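Local coordinates for protein putative sugar ABC transporter (PDB 5ULB) that probably binds methylthioribose-type sugars for an ABC importer, and here holds the alpha and beta anomers of 5-methylseleno-ribofuranose, at residues A[28-33]-A[213-218]; A[221-225]-A[249-254]; A[244-248]-A[298-304]. All blocks are in the same frame, centred on the assembly; numbering follows the deposited sequence.

Contact 1. Residues A[28-33]-A[213-218]; sequences LGSDDN and WDAFTQ
The indole of Trp-213 reaches across to residues 28-33, a loop that turns into helix 32-48 at Asp-32, with the ring edge set against Asp-31 and Asn-33 and its far corner near Leu-28. Trp-213 is extended (phi/psi -153/134) at the N-cap position of helix 214-226, and its t rotamer lays the ring alongside the opposing segment. Trp-213 NE1 gives a weak hydrogen bond to Asp-31 OD2 (3.3 Å) and lies 4.0 Å from Asn-33 CB, while Trp-213 CH2 is 4.2 Å from Leu-28 CD2. Asp-31, chi1 p, is itself the N-cap of helix 32-48 and bonds Thr-34. Two helix starts thus face each other, Asp-31 CA lying 6.3 Å from Ala-215 CA and Asp-31 CB 4.1 Å from Ala-215 CB. In the type I periplasmic binding protein fold, such an encounter of residues from two lobes is consistent with the closed, ligand-bound state of the cleft; Leu-28, Asn-33 and Trp-213 all line the sugar pocket. Farther along helix 214-226, Gln-218 NE2 donates to Asp-32 OD2 at 3.0 Å, and also bonds Asp-243. Waters bridge the polar gap: one accepts from Asp-32 N (3.0 Å) and donates to Gln-218 OE1 (2.8 Å), another accepts from Asn-33 N (2.9 Å) and donates to Asp-214 OD1 (2.7 Å). A third accepts from Asn-33 ND2 at 2.9 Å, while Asn-33 OD1 bonds Arg-26.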
# COMPACT_ATOMS: atom_id res chain seq x y z
N LEU A 28 1.33 7.78 7.43
CA LEU A 28 1.77 8.43 6.24
C LEU A 28 0.97 9.70 6.05
O LEU A 28 0.08 10.02 6.87
CB LEU A 28 1.69 7.50 4.99
CG LEU A 28 2.60 6.26 5.02
CD1 LEU A 28 2.27 5.41 3.83
CD2 LEU A 28 4.04 6.70 4.92
N GLY A 29 1.29 10.45 5.00
CA GLY A 29 0.49 11.57 4.54
C GLY A 29 -0.48 11.18 3.45
O GLY A 29 -0.85 10.01 3.31
N SER A 30 -0.91 12.15 2.65
CA SER A 30 -1.95 11.95 1.66
C SER A 30 -1.43 11.60 0.28
O SER A 30 -1.94 12.13 -0.73
CB SER A 30 -2.91 13.13 1.67
OG SER A 30 -2.19 14.34 1.43
N ASP A 31 -0.49 10.71 0.21
CA ASP A 31 -0.05 10.16 -1.07
C ASP A 31 -1.19 9.35 -1.72
O ASP A 31 -2.16 9.00 -1.07
CB ASP A 31 1.18 9.29 -0.84
CG ASP A 31 0.91 8.13 0.06
OD1 ASP A 31 0.90 8.34 1.31
OD2 ASP A 31 0.62 7.00 -0.44
N ASP A 32 -1.06 9.02 -3.00
CA ASP A 32 -2.10 8.32 -3.71
C ASP A 32 -2.38 6.92 -3.13
O ASP A 32 -3.55 6.47 -3.15
CB ASP A 32 -1.80 8.18 -5.17
CG ASP A 32 -1.78 9.50 -5.93
OD1 ASP A 32 -2.23 10.53 -5.39
OD2 ASP A 32 -1.41 9.41 -7.17
N ASN A 33 -1.33 6.23 -2.69
CA ASN A 33 -1.56 4.89 -2.14
C ASN A 33 -2.43 4.99 -0.90
O ASN A 33 -3.38 4.25 -0.73
CB ASN A 33 -0.20 4.24 -1.82
CG ASN A 33 -0.34 2.77 -1.46
OD1 ASN A 33 -0.39 2.42 -0.29
ND2 ASN A 33 -0.26 1.92 -2.53
N TRP A 213 7.92 2.81 -4.11
CA TRP A 213 6.61 3.35 -3.76
C TRP A 213 6.23 4.31 -4.87
O TRP A 213 7.07 5.10 -5.29
CB TRP A 213 6.69 4.15 -2.45
CG TRP A 213 5.52 4.93 -1.93
CD1 TRP A 213 4.20 4.79 -2.12
CD2 TRP A 213 5.68 5.91 -0.87
NE1 TRP A 213 3.49 5.69 -1.28
CE2 TRP A 213 4.39 6.36 -0.51
CE3 TRP A 213 6.79 6.52 -0.31
CZ2 TRP A 213 4.24 7.34 0.49
CZ3 TRP A 213 6.62 7.46 0.71
CH2 TRP A 213 5.32 7.85 1.05
N ASP A 214 5.03 4.25 -5.37
CA ASP A 214 4.70 5.06 -6.54
C ASP A 214 4.69 6.57 -6.24
O ASP A 214 4.81 7.36 -7.18
CB ASP A 214 3.44 4.67 -7.27
CG ASP A 214 2.12 4.79 -6.51
OD1 ASP A 214 2.18 4.96 -5.29
OD2 ASP A 214 1.07 4.70 -7.25
N ALA A 215 4.61 6.97 -4.94
CA ALA A 215 4.82 8.39 -4.65
C ALA A 215 6.17 8.85 -5.05
O ALA A 215 6.35 9.98 -5.55
CB ALA A 215 4.57 8.64 -3.14
N PHE A 216 7.19 8.03 -4.84
CA PHE A 216 8.52 8.32 -5.32
C PHE A 216 8.57 8.28 -6.84
O PHE A 216 9.14 9.22 -7.44
CB PHE A 216 9.56 7.31 -4.76
CG PHE A 216 9.76 7.28 -3.26
CD1 PHE A 216 9.71 8.42 -2.48
CD2 PHE A 216 10.06 6.08 -2.60
CE1 PHE A 216 9.99 8.38 -1.13
CE2 PHE A 216 10.33 6.03 -1.27
CZ PHE A 216 10.30 7.18 -0.54
N THR A 217 8.04 7.26 -7.46
CA THR A 217 8.15 7.12 -8.88
C THR A 217 7.46 8.28 -9.59
O THR A 217 7.99 8.74 -10.61
CB THR A 217 7.54 5.80 -9.32
OG1 THR A 217 8.07 4.76 -8.47
CG2 THR A 217 7.87 5.48 -10.77
N GLN A 218 6.34 8.77 -9.05
CA GLN A 218 5.72 9.93 -9.66
C GLN A 218 6.66 11.12 -9.69
O GLN A 218 6.67 11.89 -10.70
CB GLN A 218 4.45 10.27 -8.89
CG GLN A 218 3.29 9.32 -9.10
CD GLN A 218 2.23 9.37 -8.01
OE1 GLN A 218 2.32 10.21 -7.05
NE2 GLN A 218 1.26 8.48 -8.09
O HOH W 1 1.40 9.74 -4.48
O HOH W 2 1.34 6.96 -3.64
O HOH W 3 -0.60 3.55 -4.87

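Contact 2. Residues A[221-225]-A[249-254]; sequences YKALQ and EANSPW
Residues 221-225 form a turn and more of helix 214-226, whereas 249-254 is a loop that begins with a type II beta turn from Glu-249 to Ser-252, closed by Ser-252 N to Glu-249 O at 3.1 Å, and runs into strand 254-259. Asn-251 takes the positive phi of that turn (67/8). The CA atoms of Tyr-221 and Trp-254 are 7.4 Å apart, and those of Gln-225 and Ser-252 8.1 Å. Tyr-221, chi1 t, buries the most surface: OH donates to Glu-249 OE1 at 2.7 Å and accepts from Gln-225 NE2 at 2.9 Å. At the ring edge Tyr-221 CE2 is 3.4 Å from Ser-252 OG; Tyr-221 CE2 is also 3.6 Å from Pro-253 CD, and Tyr-221 CD2 lies 4.1 Å from Trp-254 CE3, at the edge of the indole. One turn later Gln-225, bent by m rotamers at chi1 and chi2, sends NE2 to Ala-250 O (3.1 Å), tying the helix to the beta turn. A water donates to Gln-225 OE1 (2.7 Å) and accepts from Asn-251 ND2 (3.1 Å). Leu-224 CD1 packs on Pro-253 CG at 3.8 Å, beside Leu-234 of the neighbouring strand. Ser-252 OG bonds Leu-246 O and accepts from Trp-254 N at 3.2 Å, an ST turn just where the chain enters strand 254-259. A helix packed against the loop leading from the next helix to its strand in this way belongs to the repeated beta-alpha-beta layering of the Rossmann-like lobe in type I periplasmic binding proteins.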
# COMPACT_ATOMS: atom_id res chain seq x y z
N TYR A 221 9.41 10.51 -12.27
CA TYR A 221 8.83 10.69 -13.59
C TYR A 221 8.83 12.18 -14.03
O TYR A 221 9.25 12.55 -15.11
CB TYR A 221 7.42 10.12 -13.66
CG TYR A 221 6.77 10.25 -15.00
CD1 TYR A 221 6.10 11.45 -15.38
CD2 TYR A 221 6.84 9.27 -15.95
CE1 TYR A 221 5.58 11.64 -16.61
CE2 TYR A 221 6.24 9.44 -17.19
CZ TYR A 221 5.63 10.64 -17.54
OH TYR A 221 5.14 10.77 -18.76
N LYS A 222 8.33 13.01 -13.08
CA LYS A 222 8.36 14.48 -13.37
C LYS A 222 9.75 14.95 -13.61
O LYS A 222 9.98 15.72 -14.56
CB LYS A 222 7.73 15.19 -12.18
CG LYS A 222 7.64 16.73 -12.33
CD LYS A 222 7.05 17.36 -10.99
CE LYS A 222 7.30 18.89 -10.85
NZ LYS A 222 6.31 19.33 -11.75
N ALA A 223 10.71 14.53 -12.81
CA ALA A 223 12.06 14.97 -13.03
C ALA A 223 12.57 14.48 -14.39
O ALA A 223 13.28 15.24 -15.10
CB ALA A 223 13.01 14.46 -11.96
N LEU A 224 12.27 13.26 -14.77
CA LEU A 224 12.77 12.78 -16.10
C LEU A 224 12.20 13.60 -17.23
O LEU A 224 12.88 13.96 -18.19
CB LEU A 224 12.45 11.27 -16.32
CG LEU A 224 13.10 10.30 -15.32
CD1 LEU A 224 12.79 8.88 -15.75
CD2 LEU A 224 14.58 10.48 -15.24
N GLN A 225 10.90 13.89 -17.17
CA GLN A 225 10.28 14.69 -18.23
C GLN A 225 10.87 16.07 -18.27
O GLN A 225 11.27 16.56 -19.31
CB GLN A 225 8.79 14.73 -18.03
CG GLN A 225 8.06 13.43 -18.48
CD GLN A 225 8.02 13.10 -19.99
OE1 GLN A 225 8.59 13.81 -20.79
NE2 GLN A 225 7.23 12.07 -20.36
N GLU A 249 1.52 8.73 -21.32
CA GLU A 249 1.97 10.01 -21.85
C GLU A 249 3.04 9.76 -22.91
O GLU A 249 3.77 8.76 -22.94
CB GLU A 249 2.54 10.86 -20.73
CG GLU A 249 1.53 11.49 -19.85
CD GLU A 249 2.06 12.56 -18.87
OE1 GLU A 249 3.31 12.71 -18.70
OE2 GLU A 249 1.15 13.21 -18.26
N ALA A 250 3.16 10.77 -23.81
CA ALA A 250 4.18 10.77 -24.78
C ALA A 250 5.55 10.66 -24.12
O ALA A 250 5.87 11.45 -23.12
CB ALA A 250 4.11 12.02 -25.67
N ASN A 251 6.37 9.84 -24.69
CA ASN A 251 7.77 9.68 -24.24
C ASN A 251 7.90 9.04 -22.87
O ASN A 251 8.98 9.08 -22.22
CB ASN A 251 8.62 10.98 -24.38
CG ASN A 251 8.56 11.52 -25.78
OD1 ASN A 251 8.71 10.77 -26.77
ND2 ASN A 251 8.37 12.80 -25.88
N SER A 252 6.78 8.56 -22.33
CA SER A 252 6.80 8.00 -21.06
C SER A 252 7.77 6.81 -20.81
O SER A 252 7.71 5.81 -21.46
CB SER A 252 5.40 7.50 -20.65
OG SER A 252 5.52 6.89 -19.33
N PRO A 253 8.66 6.99 -19.84
CA PRO A 253 9.63 5.96 -19.43
C PRO A 253 9.07 4.99 -18.38
O PRO A 253 9.82 4.17 -17.89
CB PRO A 253 10.75 6.76 -18.83
CG PRO A 253 10.17 7.93 -18.32
CD PRO A 253 9.01 8.25 -19.17
N TRP A 254 7.79 5.05 -18.04
CA TRP A 254 7.25 4.25 -16.92
C TRP A 254 6.84 2.86 -17.46
O TRP A 254 5.77 2.70 -18.01
CB TRP A 254 6.04 4.98 -16.30
CG TRP A 254 5.56 4.39 -14.98
CD1 TRP A 254 5.41 3.06 -14.61
CD2 TRP A 254 5.22 5.10 -13.79
NE1 TRP A 254 4.97 2.97 -13.35
CE2 TRP A 254 4.84 4.19 -12.81
CE3 TRP A 254 5.15 6.48 -13.48
CZ2 TRP A 254 4.44 4.58 -11.53
CZ3 TRP A 254 4.82 6.86 -12.22
CH2 TRP A 254 4.46 5.92 -11.30
O HOH W 4 8.30 14.54 -23.34

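Contact 3. Residues A[244-248]-A[298-304]; sequences LQLMR and LVSQPGP
Arg-248, which has the most surface covered by the contact, extends from helix 241-248 into the curl of chain formed by residues 298-304. Its chi1 m and chi2 t carry the side chain outward, and chi3 p turns the guanidinium so that Arg-248 NH1 donates to two carbonyls, Leu-298 O at 2.8 Å and Gln-301 O at 2.9 Å, both near the group's plane. Leu-298 O also accepts from Gln-301 N (3.1 Å). Gly-303 C lies over one face of the guanidinium, 3.3 Å from Arg-248 NH2, and a water accepts from Arg-248 NH2 and donates to Gln-301 O, each at 3.0 Å. The arginine thus gathers two carbonyls where the short helix 295-299 gives way to loop, and so joins a helix of the beta-alpha-beta lobe to the chain after strand 285-294. Leu-298 supplies the apolar half: its CG is 3.8 Å from Leu-244 CD2, its CD2 3.7 Å from CE of selenomethionine Met-247, which also packs on Ile-293. The nearest CA atoms across the segments are those of Arg-248 and Val-299, 5.3 Å apart. At the far end, Pro-304 CB lies 3.3 Å from Gln-245 OE1.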
# COMPACT_ATOMS: atom_id res chain seq x y z
N LEU A 244 -1.27 5.35 -14.05
CA LEU A 244 -1.83 4.87 -15.33
C LEU A 244 -1.78 5.95 -16.39
O LEU A 244 -1.48 5.67 -17.57
CB LEU A 244 -3.21 4.35 -15.11
CG LEU A 244 -3.30 3.16 -14.14
CD1 LEU A 244 -4.71 2.89 -13.75
CD2 LEU A 244 -2.67 1.86 -14.76
N GLN A 245 -2.14 7.18 -16.06
CA GLN A 245 -2.00 8.30 -17.02
C GLN A 245 -0.53 8.52 -17.42
O GLN A 245 -0.25 8.75 -18.58
CB GLN A 245 -2.60 9.59 -16.41
CG GLN A 245 -4.12 9.62 -16.24
CD GLN A 245 -4.88 9.69 -17.58
OE1 GLN A 245 -5.03 8.66 -18.29
NE2 GLN A 245 -5.28 10.91 -18.01
N LEU A 246 0.35 8.47 -16.44
CA LEU A 246 1.78 8.70 -16.78
C LEU A 246 2.32 7.60 -17.70
O LEU A 246 3.10 7.93 -18.55
CB LEU A 246 2.62 8.87 -15.55
CG LEU A 246 2.19 10.05 -14.63
CD1 LEU A 246 3.04 10.04 -13.37
CD2 LEU A 246 2.17 11.36 -15.29
N MSE A 247 1.93 6.35 -17.51
CA MSE A 247 2.38 5.29 -18.43
C MSE A 247 1.90 5.53 -19.86
O MSE A 247 2.60 5.15 -20.75
CB MSE A 247 2.00 3.90 -17.78
CG MSE A 247 2.67 3.51 -16.40
SE MSE A 247 1.97 1.98 -15.31
CE MSE A 247 0.91 0.88 -16.65
N ARG A 248 0.80 6.29 -20.04
CA ARG A 248 0.20 6.62 -21.40
C ARG A 248 0.71 7.94 -22.03
O ARG A 248 0.41 8.14 -23.18
CB ARG A 248 -1.37 6.66 -21.22
CG ARG A 248 -1.95 5.30 -21.12
CD ARG A 248 -3.44 5.26 -20.84
NE ARG A 248 -4.17 6.09 -21.82
CZ ARG A 248 -4.60 5.71 -23.02
NH1 ARG A 248 -4.30 4.48 -23.46
NH2 ARG A 248 -5.23 6.64 -23.83
N LEU A 298 -1.49 -0.63 -21.09
CA LEU A 298 -2.13 0.64 -20.96
C LEU A 298 -2.11 1.47 -22.21
O LEU A 298 -3.13 2.08 -22.59
CB LEU A 298 -1.58 1.39 -19.73
CG LEU A 298 -2.33 1.22 -18.45
CD1 LEU A 298 -3.79 1.74 -18.52
CD2 LEU A 298 -2.30 -0.20 -18.11
N VAL A 299 -0.97 1.49 -22.90
CA VAL A 299 -0.84 2.26 -24.16
C VAL A 299 -1.82 1.77 -25.22
O VAL A 299 -2.35 2.58 -26.03
CB VAL A 299 0.61 2.22 -24.67
CG1 VAL A 299 0.83 2.83 -26.10
CG2 VAL A 299 1.44 3.05 -23.63
N SER A 300 -2.13 0.45 -25.18
CA SER A 300 -3.12 -0.19 -26.12
C SER A 300 -4.60 0.19 -25.92
O SER A 300 -5.42 -0.06 -26.78
CB SER A 300 -3.09 -1.69 -26.00
OG SER A 300 -1.87 -2.22 -26.44
N GLN A 301 -4.92 0.83 -24.79
CA GLN A 301 -6.33 1.12 -24.54
C GLN A 301 -6.72 2.34 -25.36
O GLN A 301 -5.87 3.20 -25.60
CB GLN A 301 -6.50 1.39 -23.03
CG GLN A 301 -6.08 0.19 -22.16
CD GLN A 301 -6.70 -1.12 -22.58
OE1 GLN A 301 -7.92 -1.16 -22.76
NE2 GLN A 301 -5.86 -2.15 -22.85
N PRO A 302 -7.99 2.49 -25.65
CA PRO A 302 -8.46 3.65 -26.45
C PRO A 302 -8.64 4.98 -25.71
O PRO A 302 -8.91 6.03 -26.30
CB PRO A 302 -9.80 3.13 -26.95
CG PRO A 302 -10.34 2.22 -25.87
CD PRO A 302 -9.08 1.53 -25.31
N GLY A 303 -8.56 4.96 -24.41
CA GLY A 303 -8.56 6.20 -23.67
C GLY A 303 -8.09 5.90 -22.27
O GLY A 303 -7.66 4.75 -21.93
N PRO A 304 -8.20 6.92 -21.39
CA PRO A 304 -7.68 6.78 -20.07
C PRO A 304 -8.34 5.57 -19.35
O PRO A 304 -9.52 5.28 -19.53
CB PRO A 304 -8.08 8.13 -19.35
CG PRO A 304 -8.18 9.06 -20.46
CD PRO A 304 -8.69 8.28 -21.65
O HOH W 5 -5.23 5.93 -26.78

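In the fold
From the N terminus, the chain first lays down 28-33 at the start of helix 32-48 and returns to it some 180 residues later at 213-218, so contact 1 closes a long loop and joins the two lobes across the sugar cleft. Contact 2 opens only afterwards, further along the same helix 214-226, and Thr-217 and Gln-218 pack on its Trp-254. Contacts 2 and 3 cross: 244-248 falls between 221-225 and 249-254, while 298-304 comes last. They also touch, through Ser-252 and Leu-246 and through Trp-254 and Met-247. Together they link helices 214-226 and 241-248 with the short helix 295-299 and the loop after it.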